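Long-range contacts in inositol-1-monophosphatase (Nostoc sp., PDB 5ZHH), which probably hydrolyses inositol monophosphates to free inositol and inorganic phosphate, a magnesium-dependent reaction in this family: residues Q5-I10 with R60-H65; E13-A18 with V104-L109; T158-D163 with N170-F175; F175-H180 with M261-L266; G228-Y233 with I245-G250. All blocks are in the same frame, centred on the assembly; numbering follows the deposited sequence.

Interaction 1: residues Q5-I10 with R60-H65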
# COMPACT_ATOMS: atom_id res chain seq x y z
N GLN A 5 5.19 23.96 -14.71
CA GLN A 5 5.47 22.53 -14.59
C GLN A 5 6.83 22.29 -13.94
O GLN A 5 6.99 21.36 -13.14
CB GLN A 5 5.40 21.87 -15.96
CG GLN A 5 5.56 20.36 -15.93
CD GLN A 5 4.33 19.67 -15.37
OE1 GLN A 5 3.23 19.83 -15.89
NE2 GLN A 5 4.52 18.90 -14.30
N THR A 6 7.82 23.12 -14.27
CA THR A 6 9.13 23.00 -13.63
C THR A 6 9.02 23.25 -12.13
O THR A 6 9.60 22.51 -11.32
CB THR A 6 10.11 23.97 -14.28
OG1 THR A 6 10.35 23.56 -15.63
CG2 THR A 6 11.44 24.00 -13.52
N PHE A 7 8.27 24.28 -11.73
CA PHE A 7 8.04 24.54 -10.31
C PHE A 7 7.33 23.37 -9.66
O PHE A 7 7.69 22.95 -8.56
CB PHE A 7 7.22 25.81 -10.13
CG PHE A 7 7.88 27.05 -10.64
CD1 PHE A 7 9.26 27.17 -10.60
CD2 PHE A 7 7.13 28.09 -11.17
CE1 PHE A 7 9.88 28.32 -11.07
CE2 PHE A 7 7.75 29.23 -11.64
CZ PHE A 7 9.12 29.35 -11.60
N LEU A 8 6.31 22.83 -10.34
CA LEU A 8 5.53 21.74 -9.78
C LEU A 8 6.36 20.47 -9.63
O LEU A 8 6.19 19.72 -8.66
CB LEU A 8 4.31 21.49 -10.68
CG LEU A 8 3.40 20.33 -10.28
CD1 LEU A 8 2.81 20.59 -8.90
CD2 LEU A 8 2.30 20.13 -11.32
N ASP A 9 7.24 20.19 -10.60
CA ASP A 9 8.12 19.03 -10.50
C ASP A 9 8.97 19.09 -9.24
O ASP A 9 9.14 18.08 -8.55
CB ASP A 9 9.02 18.93 -11.73
CG ASP A 9 8.28 18.54 -12.99
OD1 ASP A 9 7.13 18.05 -12.90
OD2 ASP A 9 8.86 18.71 -14.08
N ILE A 10 9.55 20.26 -8.95
CA ILE A 10 10.46 20.37 -7.82
C ILE A 10 9.69 20.35 -6.50
O ILE A 10 10.12 19.74 -5.52
CB ILE A 10 11.31 21.64 -7.95
CG1 ILE A 10 12.21 21.55 -9.17
CG2 ILE A 10 12.15 21.85 -6.69
CD1 ILE A 10 12.98 20.26 -9.24
N ARG A 60 18.11 25.02 -3.63
CA ARG A 60 19.10 24.53 -4.59
C ARG A 60 18.60 24.66 -6.02
O ARG A 60 19.37 24.99 -6.93
CB ARG A 60 19.47 23.07 -4.28
CG ARG A 60 20.35 22.41 -5.34
CD ARG A 60 20.97 21.11 -4.85
NE ARG A 60 20.07 20.36 -3.99
CZ ARG A 60 19.11 19.56 -4.43
NH1 ARG A 60 18.93 19.41 -5.74
NH2 ARG A 60 18.33 18.91 -3.57
N HIS A 61 17.31 24.39 -6.25
CA HIS A 61 16.77 24.52 -7.60
C HIS A 61 16.42 25.96 -7.94
O HIS A 61 16.59 26.38 -9.10
CB HIS A 61 15.55 23.62 -7.77
CG HIS A 61 15.87 22.16 -7.82
ND1 HIS A 61 16.17 21.52 -9.00
CD2 HIS A 61 15.93 21.22 -6.85
CE1 HIS A 61 16.41 20.24 -8.75
NE2 HIS A 61 16.27 20.03 -7.46
N PHE A 62 15.95 26.74 -6.97
CA PHE A 62 15.49 28.11 -7.20
C PHE A 62 16.17 29.05 -6.20
O PHE A 62 15.52 29.61 -5.31
CB PHE A 62 13.96 28.19 -7.08
CG PHE A 62 13.23 27.14 -7.89
CD1 PHE A 62 13.31 27.13 -9.27
CD2 PHE A 62 12.47 26.18 -7.25
CE1 PHE A 62 12.64 26.16 -10.01
CE2 PHE A 62 11.79 25.21 -7.99
CZ PHE A 62 11.88 25.20 -9.36
N PRO A 63 17.47 29.29 -6.38
CA PRO A 63 18.20 30.12 -5.39
C PRO A 63 17.70 31.55 -5.28
O PRO A 63 17.93 32.18 -4.24
CB PRO A 63 19.65 30.07 -5.88
CG PRO A 63 19.58 29.62 -7.30
CD PRO A 63 18.33 28.82 -7.47
N GLN A 64 17.05 32.09 -6.31
CA GLN A 64 16.58 33.47 -6.29
C GLN A 64 15.17 33.63 -5.74
O GLN A 64 14.70 34.76 -5.60
CB GLN A 64 16.66 34.08 -7.70
CG GLN A 64 18.04 34.66 -8.05
CD GLN A 64 19.17 33.66 -7.88
OE1 GLN A 64 19.23 32.65 -8.57
NE2 GLN A 64 20.07 33.94 -6.95
N HIS A 65 14.48 32.53 -5.43
CA HIS A 65 13.13 32.64 -4.89
C HIS A 65 13.18 32.93 -3.39
O HIS A 65 14.17 32.64 -2.71
CB HIS A 65 12.34 31.36 -5.13
CG HIS A 65 12.05 31.08 -6.58
ND1 HIS A 65 11.16 30.11 -6.98
CD2 HIS A 65 12.54 31.64 -7.71
CE1 HIS A 65 11.10 30.09 -8.30
NE2 HIS A 65 11.93 31.01 -8.77
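Ile-10, on helix 3-25, reaches across to the end of helix 44-61 and touches two aromatic rings in succession. Its CB lies 3.6 Å from CE2 of Phe-62, the two side chains meeting tip to tip. The CG2 branch, anti to the backbone N, rests against the same CE2 and also reaches CD2 of His-61. CG1, anti to the carbonyl carbon, sits 3.7 Å from Phe-62 CZ. A bend at chi2 (-50°) then carries CD1 over the centre of the His-61 imidazole, 3.4 Å from ND1, in a CH-pi contact only 13° off the ring normal. At the ring's rim, NE2 is hydrogen-bonded to Asp-9 OD2 of the second subunit, so one ring serves both the packing of two helices and the subunit interface. An alanine in place of His-61 takes away the ring under Ile-10 CD1 and the bond to Asp-9 of the second subunit, and would probably loosen both the helix packing and the subunit contact. Phe-62, the first residue to leave helical geometry, begins a type I turn to His-65, and with Phe-7 these two form an aromatic cluster. The edge of Phe-7 points at the face of Phe-62, with CD1 3.5 Å from Phe-62 CZ and the planes at 75°. His-65 in turn directs its edge at the Phe-7 face in an offset edge-to-face pair, its CE1 3.5 Å from Phe-7 CE1. Phe-62 CB sits over the centre of one face of the His-65 ring, while ND1 of His-65 is hydrogen-bonded to Trp-84 NE1 and the ring stacks with Tyr-82.

Interaction 2: residues E13-A18 with V104-L109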
# COMPACT_ATOMS: atom_id res chain seq x y z
N GLU A 13 8.93 16.70 -5.64
CA GLU A 13 10.05 15.95 -5.06
C GLU A 13 10.36 16.45 -3.65
O GLU A 13 10.68 15.65 -2.77
CB GLU A 13 11.28 16.05 -5.97
CG GLU A 13 12.58 15.47 -5.39
CD GLU A 13 12.56 13.95 -5.21
OE1 GLU A 13 11.63 13.28 -5.71
OE2 GLU A 13 13.49 13.42 -4.56
N ALA A 14 10.23 17.75 -3.41
CA ALA A 14 10.43 18.26 -2.06
C ALA A 14 9.40 17.69 -1.10
O ALA A 14 9.72 17.31 0.03
CB ALA A 14 10.39 19.79 -2.06
N ALA A 15 8.14 17.59 -1.55
CA ALA A 15 7.09 17.06 -0.70
C ALA A 15 7.30 15.58 -0.40
O ALA A 15 7.09 15.12 0.73
CB ALA A 15 5.73 17.27 -1.36
N LEU A 16 7.69 14.80 -1.42
CA LEU A 16 7.91 13.38 -1.22
C LEU A 16 9.13 13.12 -0.34
O LEU A 16 9.10 12.23 0.52
CB LEU A 16 8.08 12.68 -2.57
CG LEU A 16 6.82 12.68 -3.43
CD1 LEU A 16 7.09 12.05 -4.79
CD2 LEU A 16 5.67 11.97 -2.71
N ALA A 17 10.20 13.89 -0.53
CA ALA A 17 11.38 13.71 0.30
C ALA A 17 11.08 14.04 1.75
O ALA A 17 11.47 13.31 2.66
CB ALA A 17 12.53 14.58 -0.23
N ALA A 18 10.37 15.15 1.97
CA ALA A 18 10.00 15.54 3.33
C ALA A 18 9.01 14.56 3.94
O ALA A 18 9.10 14.25 5.13
CB ALA A 18 9.43 16.95 3.33
N VAL A 104 2.66 17.47 4.43
CA VAL A 104 3.56 18.54 4.03
C VAL A 104 2.81 19.37 2.99
O VAL A 104 2.17 18.80 2.09
CB VAL A 104 4.87 17.98 3.44
CG1 VAL A 104 5.85 19.10 3.11
CG2 VAL A 104 5.49 16.98 4.40
N SER A 105 2.85 20.69 3.13
CA SER A 105 2.18 21.60 2.19
C SER A 105 3.23 22.53 1.61
O SER A 105 3.93 23.22 2.36
CB SER A 105 1.07 22.39 2.88
OG SER A 105 0.40 23.25 1.97
N ILE A 106 3.33 22.56 0.28
CA ILE A 106 4.32 23.38 -0.43
C ILE A 106 3.58 24.16 -1.51
O ILE A 106 3.15 23.59 -2.52
CB ILE A 106 5.43 22.52 -1.05
CG1 ILE A 106 6.15 21.73 0.04
CG2 ILE A 106 6.39 23.39 -1.83
CD1 ILE A 106 7.23 20.80 -0.49
N GLY A 107 3.45 25.47 -1.31
CA GLY A 107 2.76 26.32 -2.26
C GLY A 107 3.66 27.43 -2.75
O GLY A 107 4.56 27.88 -2.03
N LEU A 108 3.44 27.86 -3.99
CA LEU A 108 4.20 28.95 -4.57
C LEU A 108 3.26 30.09 -4.89
O LEU A 108 2.27 29.89 -5.61
CB LEU A 108 4.96 28.50 -5.83
CG LEU A 108 5.63 29.65 -6.59
CD1 LEU A 108 6.68 30.32 -5.72
CD2 LEU A 108 6.25 29.17 -7.90
N LEU A 109 3.56 31.27 -4.35
CA LEU A 109 2.89 32.51 -4.69
C LEU A 109 3.69 33.23 -5.77
O LEU A 109 4.90 33.45 -5.61
CB LEU A 109 2.74 33.42 -3.47
CG LEU A 109 1.94 32.93 -2.26
CD1 LEU A 109 2.37 33.69 -1.01
CD2 LEU A 109 0.44 33.12 -2.49
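The methyl CD1 of Ile-106 makes the tightest approach here, coming down between two alanines of the helix. It lies 3.7 Å from Ala-14 CB and 3.9 Å from Ala-15 CB. It is also 3.5 Å from the backbone N of Ala-15, so the methyl group reaches the helix main chain itself. One turn further along the helix, Ala-18 CB faces both branches of Val-104 almost equally, at 4.1 Å from CG2 and 4.2 Å from CG1. No hydrogen bond joins the two segments; the side chains that meet are all apolar, and all five residues that touch are buried. The torsions put the branches there. In Ile-106, CG1 stands anti to the carbonyl carbon (chi1 -60°) and the chain then runs extended, which carries CD1 to the helix. In Val-104, CG1 lies anti to the backbone N and CG2 anti to the carbonyl carbon, which spreads the two methyls toward Ala-18. Both strand residues point toward the helix, whereas Ser-105 between them points away, as expected for a strand with one face under a helix. The segment axes run nearly antiparallel, at 163°, and approach to 8.6 Å. Strand 103-110 is held from both flanks, with Val-104 and Ile-106 bonded through the backbone to Tyr-120 and Val-118 of strand 113-121, and Ser-105 and Gly-107 to Asp-87 and Ala-85 of strand 82-90. Helix 44-61 packs beside helix 3-25, its Ser-50 and Val-54 touching Ala-18, so two helices form one layer over this large mixed sheet.

Interaction 3: residues T158-D163 with N170-F175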
# COMPACT_ATOMS: atom_id res chain seq x y z
N THR A 158 -14.37 22.14 8.99
CA THR A 158 -13.89 23.40 9.51
C THR A 158 -12.85 23.11 10.59
O THR A 158 -12.52 21.95 10.86
CB THR A 158 -15.04 24.28 10.06
OG1 THR A 158 -14.55 25.61 10.29
CG2 THR A 158 -15.59 23.73 11.37
N GLY A 159 -12.29 24.17 11.15
CA GLY A 159 -11.29 24.06 12.20
C GLY A 159 -11.45 25.18 13.20
O GLY A 159 -12.28 26.07 13.03
N PHE A 160 -10.62 25.13 14.24
CA PHE A 160 -10.72 26.07 15.36
C PHE A 160 -9.31 26.50 15.73
O PHE A 160 -8.40 25.66 15.82
CB PHE A 160 -11.47 25.42 16.53
CG PHE A 160 -12.83 24.92 16.14
CD1 PHE A 160 -13.93 25.78 16.13
CD2 PHE A 160 -13.01 23.62 15.69
CE1 PHE A 160 -15.17 25.33 15.74
CE2 PHE A 160 -14.25 23.17 15.29
CZ PHE A 160 -15.34 24.02 15.32
N ALA A 161 -9.12 27.80 15.90
CA ALA A 161 -7.80 28.39 16.00
C ALA A 161 -7.24 28.27 17.41
O ALA A 161 -7.96 28.04 18.38
CB ALA A 161 -7.84 29.86 15.55
N TYR A 162 -5.92 28.46 17.52
CA TYR A 162 -5.28 28.39 18.83
C TYR A 162 -5.77 29.50 19.76
O TYR A 162 -5.75 29.33 20.98
CB TYR A 162 -3.76 28.46 18.68
CG TYR A 162 -3.17 27.23 18.02
CD1 TYR A 162 -3.18 26.00 18.66
CD2 TYR A 162 -2.60 27.31 16.75
CE1 TYR A 162 -2.65 24.87 18.05
CE2 TYR A 162 -2.06 26.19 16.14
CZ TYR A 162 -2.09 24.97 16.79
OH TYR A 162 -1.55 23.86 16.18
N ASP A 163 -6.23 30.62 19.21
CA ASP A 163 -6.66 31.75 20.01
C ASP A 163 -8.12 31.66 20.44
O ASP A 163 -8.67 32.65 20.95
CB ASP A 163 -6.42 33.06 19.25
CG ASP A 163 -7.35 33.24 18.06
OD1 ASP A 163 -8.09 32.29 17.69
OD2 ASP A 163 -7.36 34.35 17.48
N ASN A 170 -14.92 32.60 17.99
CA ASN A 170 -14.11 31.38 18.07
C ASN A 170 -14.49 30.32 17.05
O ASN A 170 -13.90 29.24 17.07
CB ASN A 170 -14.20 30.79 19.48
CG ASN A 170 -15.62 30.72 20.00
OD1 ASN A 170 -16.55 30.43 19.25
ND2 ASN A 170 -15.79 30.99 21.29
N ASN A 171 -15.47 30.59 16.17
CA ASN A 171 -15.99 29.73 15.11
C ASN A 171 -16.97 28.70 15.65
O ASN A 171 -17.47 27.89 14.87
CB ASN A 171 -14.88 28.99 14.33
CG ASN A 171 -15.33 28.53 12.96
OD1 ASN A 171 -16.02 29.25 12.24
ND2 ASN A 171 -14.96 27.31 12.60
N TYR A 172 -17.28 28.69 16.96
CA TYR A 172 -18.24 27.71 17.47
C TYR A 172 -19.64 27.96 16.94
O TYR A 172 -20.35 27.01 16.58
CB TYR A 172 -18.28 27.73 19.00
CG TYR A 172 -17.01 27.32 19.68
CD1 TYR A 172 -15.98 26.69 18.98
CD2 TYR A 172 -16.83 27.55 21.04
CE1 TYR A 172 -14.82 26.32 19.60
CE2 TYR A 172 -15.67 27.18 21.67
CZ TYR A 172 -14.66 26.56 20.95
OH TYR A 172 -13.50 26.18 21.57
N ALA A 173 -20.06 29.23 16.91
CA ALA A 173 -21.39 29.55 16.40
C ALA A 173 -21.55 29.10 14.95
O ALA A 173 -22.59 28.54 14.58
CB ALA A 173 -21.66 31.05 16.52
N GLU A 174 -20.52 29.33 14.13
CA GLU A 174 -20.55 28.84 12.75
C GLU A 174 -20.66 27.32 12.69
O GLU A 174 -21.44 26.77 11.90
CB GLU A 174 -19.29 29.31 12.00
CG GLU A 174 -19.26 30.78 11.60
CD GLU A 174 -18.89 31.75 12.73
OE1 GLU A 174 -18.67 31.30 13.88
OE2 GLU A 174 -18.83 32.97 12.46
N PHE A 175 -19.87 26.62 13.52
CA PHE A 175 -19.91 25.16 13.52
C PHE A 175 -21.30 24.64 13.87
O PHE A 175 -21.81 23.73 13.21
CB PHE A 175 -18.87 24.61 14.51
CG PHE A 175 -18.90 23.12 14.64
CD1 PHE A 175 -18.18 22.32 13.75
CD2 PHE A 175 -19.63 22.51 15.65
CE1 PHE A 175 -18.20 20.94 13.87
CE2 PHE A 175 -19.65 21.13 15.77
CZ PHE A 175 -18.94 20.35 14.87
O HOH W 1 -11.40 29.62 15.68
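An Asx turn opens helix 172-181, and the loop that follows strand 156-158 is held against it. In the turn, Asn-170 OD1 accepts the backbone N of Tyr-172 on a lone pair, at 3.0 Å and fairly straight (159°). The next residue, Asn-171, has a left-handed backbone and a side chain extended with CG anti to the backbone N, which brings its amide tip to tip with Thr-158. There ND2 makes two bent bonds, to Thr-158 OG1 at 2.9 Å and to Gly-159 O at 3.0 Å. Trp-207 completes the grip, its NE1 bonded to Asn-171 OD1 and its O to Thr-158 OG1, so the buried amide is fixed at both ends. Phe-160 fills the corner beside it. Its edge meets the backbone, CE1 lying 3.5 Å from Asn-171 O, and CE1 also touches Tyr-172 CD1 with the two rings oblique. CZ leads the Phe-160 edge toward the face of Phe-175 in an offset edge-to-face pair, centroids 5.6 Å apart, while Thr-158 CG2 comes to the edge of Phe-175. A water accepts from Ala-161 N and donates to Asn-170 O, bridging the two backbones. Phe-175 also stacks on Phe-175 of the third subunit, which makes this an Asx-turn helix start backed by an aromatic cluster that continues across a subunit interface.

Interaction 4: residues F175-H180 with M261-L266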
# COMPACT_ATOMS: atom_id res chain seq x y z
N PHE A 175 -19.87 26.62 13.52
CA PHE A 175 -19.91 25.16 13.52
C PHE A 175 -21.30 24.64 13.87
O PHE A 175 -21.81 23.73 13.21
CB PHE A 175 -18.87 24.61 14.51
CG PHE A 175 -18.90 23.12 14.64
CD1 PHE A 175 -18.18 22.32 13.75
CD2 PHE A 175 -19.63 22.51 15.65
CE1 PHE A 175 -18.20 20.94 13.87
CE2 PHE A 175 -19.65 21.13 15.77
CZ PHE A 175 -18.94 20.35 14.87
N CYS A 176 -21.93 25.22 14.89
CA CYS A 176 -23.27 24.78 15.26
C CYS A 176 -24.27 25.10 14.17
O CYS A 176 -25.10 24.25 13.81
CB CYS A 176 -23.69 25.42 16.59
SG CYS A 176 -22.63 25.00 17.98
N HIS A 177 -24.20 26.31 13.61
CA HIS A 177 -25.12 26.72 12.55
C HIS A 177 -25.02 25.79 11.34
O HIS A 177 -26.03 25.29 10.83
CB HIS A 177 -24.83 28.17 12.17
CG HIS A 177 -25.80 28.78 11.21
ND1 HIS A 177 -27.17 28.63 11.33
CD2 HIS A 177 -25.61 29.59 10.14
CE1 HIS A 177 -27.77 29.29 10.36
NE2 HIS A 177 -26.85 29.88 9.62
N LEU A 178 -23.80 25.53 10.87
CA LEU A 178 -23.68 24.68 9.68
C LEU A 178 -23.95 23.21 9.98
O LEU A 178 -24.43 22.48 9.10
CB LEU A 178 -22.31 24.85 9.04
CG LEU A 178 -22.22 25.97 7.99
CD1 LEU A 178 -23.38 25.85 6.98
CD2 LEU A 178 -22.20 27.35 8.62
N THR A 179 -23.72 22.77 11.20
CA THR A 179 -24.02 21.40 11.56
C THR A 179 -25.53 21.16 11.51
O THR A 179 -25.96 20.08 11.26
CB THR A 179 -23.40 20.99 12.91
OG1 THR A 179 -22.00 21.09 12.84
CG2 THR A 179 -23.73 19.61 13.27
N HIS A 180 -26.30 22.20 11.75
CA HIS A 180 -27.74 22.11 11.66
C HIS A 180 -28.24 22.15 10.23
O HIS A 180 -29.17 21.52 9.93
CB HIS A 180 -28.36 23.26 12.39
CG HIS A 180 -29.05 22.87 13.64
ND1 HIS A 180 -30.24 23.42 14.04
CD2 HIS A 180 -28.70 22.00 14.60
CE1 HIS A 180 -30.60 22.89 15.18
NE2 HIS A 180 -29.69 22.01 15.53
N MET A 261 -22.88 34.58 6.61
CA MET A 261 -23.32 35.95 6.84
C MET A 261 -24.50 36.05 7.79
O MET A 261 -24.90 37.16 8.15
CB MET A 261 -23.69 36.63 5.53
CG MET A 261 -22.54 36.81 4.54
SD MET A 261 -21.20 37.80 5.21
CE MET A 261 -20.10 36.55 5.88
N GLN A 262 -25.10 34.92 8.16
CA GLN A 262 -26.33 34.91 8.95
C GLN A 262 -26.18 33.96 10.13
O GLN A 262 -27.11 33.23 10.48
CB GLN A 262 -27.52 34.51 8.08
CG GLN A 262 -27.70 35.41 6.85
CD GLN A 262 -28.83 34.94 5.95
OE1 GLN A 262 -29.20 33.77 5.96
NE2 GLN A 262 -29.37 35.86 5.16
N VAL A 263 -25.01 33.97 10.76
CA VAL A 263 -24.73 33.05 11.85
C VAL A 263 -25.38 33.57 13.13
O VAL A 263 -25.05 34.68 13.58
CB VAL A 263 -23.22 32.85 12.04
CG1 VAL A 263 -22.95 31.96 13.25
CG2 VAL A 263 -22.61 32.25 10.78
N PRO A 264 -26.27 32.82 13.76
CA PRO A 264 -26.81 33.23 15.05
C PRO A 264 -25.74 33.09 16.12
O PRO A 264 -24.96 32.12 16.09
CB PRO A 264 -27.96 32.24 15.30
CG PRO A 264 -28.24 31.62 13.97
CD PRO A 264 -26.90 31.57 13.29
N PRO A 265 -25.66 34.00 17.08
CA PRO A 265 -24.67 33.85 18.14
C PRO A 265 -25.03 32.67 19.02
O PRO A 265 -26.17 32.19 19.03
CB PRO A 265 -24.76 35.18 18.91
CG PRO A 265 -26.12 35.69 18.64
CD PRO A 265 -26.55 35.16 17.30
N LEU A 266 -24.04 32.17 19.76
CA LEU A 266 -24.29 31.03 20.63
C LEU A 266 -25.35 31.37 21.67
O LEU A 266 -26.17 30.51 22.03
CB LEU A 266 -22.99 30.58 21.31
CG LEU A 266 -22.00 29.81 20.42
CD1 LEU A 266 -20.76 29.40 21.20
CD2 LEU A 266 -22.67 28.60 19.79
O HOH W 2 -28.66 31.20 7.29
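After helix 253-261 the chain runs extended through Val-263, Pro-264 and Pro-265 past one side of helix 172-181, nearest at His-177 and Val-263, whose CA atoms are 6.4 Å apart. His-177 carries the contact. With CG anti to the backbone N (chi1 -173°), its imidazole swings out from the helix and is met over one face by Pro-264. The proline CD stands over the ring centre, 3.6 Å from the His-177 centroid and 14° off the normal, a CH-pi contact with the two side chains crossing at about a right angle. CD2 of the same imidazole touches Val-263 CG2 at 4.1 Å. At the ring edge, in plane, a water lies 3.2 Å from His-177 NE2 and donates to Gln-262 OE1, linking the two segments through solvent. The preceding residue, Cys-176, meets Leu-266 CD2 with its SG at 4.0 Å, a purely apolar touch. Leu-266 also packs on Tyr-172 and Ala-173, and on Trp-269 of the third subunit. The C-terminal tail thus packs along an interface helix, beside the boundary with the third subunit, with a CH-pi contact of proline on histidine at its centre.

Interaction 5: residues G228-Y233 with I245-G250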
# COMPACT_ATOMS: atom_id res chain seq x y z
N GLY A 228 -13.01 24.30 -8.12
CA GLY A 228 -13.64 24.91 -6.96
C GLY A 228 -13.45 26.42 -6.91
O GLY A 228 -12.94 27.05 -7.84
N LYS A 229 -13.85 27.00 -5.77
CA LYS A 229 -13.86 28.44 -5.59
C LYS A 229 -13.42 28.80 -4.17
O LYS A 229 -13.83 28.16 -3.20
CB LYS A 229 -15.26 29.01 -5.86
CG LYS A 229 -15.36 30.51 -5.84
CD LYS A 229 -16.74 30.96 -6.31
CE LYS A 229 -16.93 32.46 -6.12
NZ LYS A 229 -18.19 32.95 -6.74
N VAL A 230 -12.58 29.83 -4.05
CA VAL A 230 -12.01 30.25 -2.78
C VAL A 230 -12.16 31.76 -2.64
O VAL A 230 -11.68 32.52 -3.49
CB VAL A 230 -10.53 29.86 -2.65
CG1 VAL A 230 -10.00 30.25 -1.28
CG2 VAL A 230 -10.34 28.39 -2.89
N THR A 231 -12.83 32.20 -1.56
CA THR A 231 -13.08 33.62 -1.31
C THR A 231 -13.01 33.89 0.19
O THR A 231 -12.75 32.99 1.00
CB THR A 231 -14.47 34.05 -1.81
OG1 THR A 231 -15.47 33.36 -1.05
CG2 THR A 231 -14.66 33.72 -3.28
N ALA A 232 -13.28 35.14 0.57
CA ALA A 232 -13.59 35.47 1.95
C ALA A 232 -14.99 34.94 2.30
O ALA A 232 -15.71 34.42 1.45
CB ALA A 232 -13.53 36.98 2.18
N TYR A 233 -15.35 35.05 3.58
CA TYR A 233 -16.65 34.54 4.02
C TYR A 233 -17.80 35.18 3.24
O TYR A 233 -18.78 34.51 2.91
CB TYR A 233 -16.85 34.78 5.52
CG TYR A 233 -16.11 33.86 6.47
CD1 TYR A 233 -14.98 33.12 6.07
CD2 TYR A 233 -16.53 33.74 7.79
CE1 TYR A 233 -14.31 32.29 6.99
CE2 TYR A 233 -15.87 32.93 8.69
CZ TYR A 233 -14.77 32.21 8.30
OH TYR A 233 -14.14 31.42 9.23
N ILE A 245 -10.87 32.02 5.34
CA ILE A 245 -10.97 31.39 4.03
C ILE A 245 -12.31 30.68 3.92
O ILE A 245 -12.79 30.07 4.88
CB ILE A 245 -9.79 30.42 3.80
CG1 ILE A 245 -9.90 29.77 2.42
CG2 ILE A 245 -9.74 29.36 4.91
CD1 ILE A 245 -8.64 29.04 1.95
N LEU A 246 -12.93 30.79 2.75
CA LEU A 246 -14.12 30.02 2.38
C LEU A 246 -13.81 29.30 1.08
O LEU A 246 -13.53 29.95 0.07
CB LEU A 246 -15.34 30.93 2.21
CG LEU A 246 -16.58 30.30 1.58
CD1 LEU A 246 -17.08 29.16 2.45
CD2 LEU A 246 -17.68 31.35 1.38
N ALA A 247 -13.85 27.97 1.10
CA ALA A 247 -13.36 27.17 -0.02
C ALA A 247 -14.34 26.04 -0.31
O ALA A 247 -14.57 25.19 0.55
CB ALA A 247 -11.97 26.61 0.29
N THR A 248 -14.93 26.04 -1.51
CA THR A 248 -16.02 25.11 -1.81
C THR A 248 -15.88 24.55 -3.22
O THR A 248 -15.00 24.96 -3.99
CB THR A 248 -17.40 25.77 -1.68
OG1 THR A 248 -17.60 26.65 -2.80
CG2 THR A 248 -17.52 26.56 -0.37
N ASN A 249 -16.79 23.64 -3.56
CA ASN A 249 -16.91 23.12 -4.91
C ASN A 249 -17.43 24.15 -5.90
O ASN A 249 -17.50 23.83 -7.09
CB ASN A 249 -17.82 21.88 -4.94
CG ASN A 249 -19.27 22.18 -4.54
OD1 ASN A 249 -19.67 23.34 -4.36
ND2 ASN A 249 -20.07 21.12 -4.39
N GLY A 250 -17.81 25.35 -5.46
CA GLY A 250 -18.30 26.34 -6.40
C GLY A 250 -19.81 26.37 -6.51
O GLY A 250 -20.40 27.43 -6.73
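Two threonines, one on each strand, share a single imidazole: Thr-231 OG1 is hydrogen-bonded to His-253 NE2 and Thr-248 OG1 to His-253 ND1. Both hydroxyls sit in the crowded position between backbone N and carbonyl carbon (chi1 65° and 74°), on the sheet face that also carries Lys-229 and Leu-246. Thr-231 OG1 donates to Ala-232 O, 2.7 Å away, on a lone pair. Thr-248 OG1 accepts from Gly-250 N at 3.0 Å, an ST turn that bends the chain out of the strand. Beneath them strands 229-231 and 245-248 pair antiparallel. Lys-229 with Thr-248 and Thr-231 with Leu-246 are hydrogen-bonded pairs; of their four bonds the shortest joins Leu-246 N to Thr-231 O, 2.8 Å and nearly along the C=O axis. Between them Val-230 and Ala-247 form a non-hydrogen-bonded pair, with Val-230 CA 3.2 Å from Leu-246 O in a CA-H...O contact. Val-230 CG1 also packs on Ile-245 CD1 at 3.7 Å, on the face turned to helix 213-225. Tyr-233 brings its ring edge round the strand end, CE1 3.4 Å from Ile-245 O. A side-chain CB on Gly-228 would collide with Thr-248 O. A valine in place of Thr-231 has no hydroxyl for His-253 or Ala-232 O, and would probably loosen the end of the strand. As Thr-231 gives its proton to a carbonyl, it is likely to accept from NE2, which would leave ND1 to accept from Thr-248 and favour a neutral His-253.

From the N terminus, helix 3-25 supplies the first segments of interactions 1 and 2. Their segments alternate along the chain, so the two loops cross, and they touch where Phe-7 packs on Leu-108; together they tie helix 44-61 and strand 103-110 to the first helix. The others open only after these two have closed. Interaction 3 closes a short loop into helix 172-181, and interaction 4 begins at the shared Phe-175, then returns from the C-terminal tail. Within that long loop interaction 5 closes its own hairpin-like excursion on the smaller sheet, meeting interaction 4 through Met-261 and Tyr-233. Interactions 1 and 4, centres about 43 Å apart, face different neighbouring subunits.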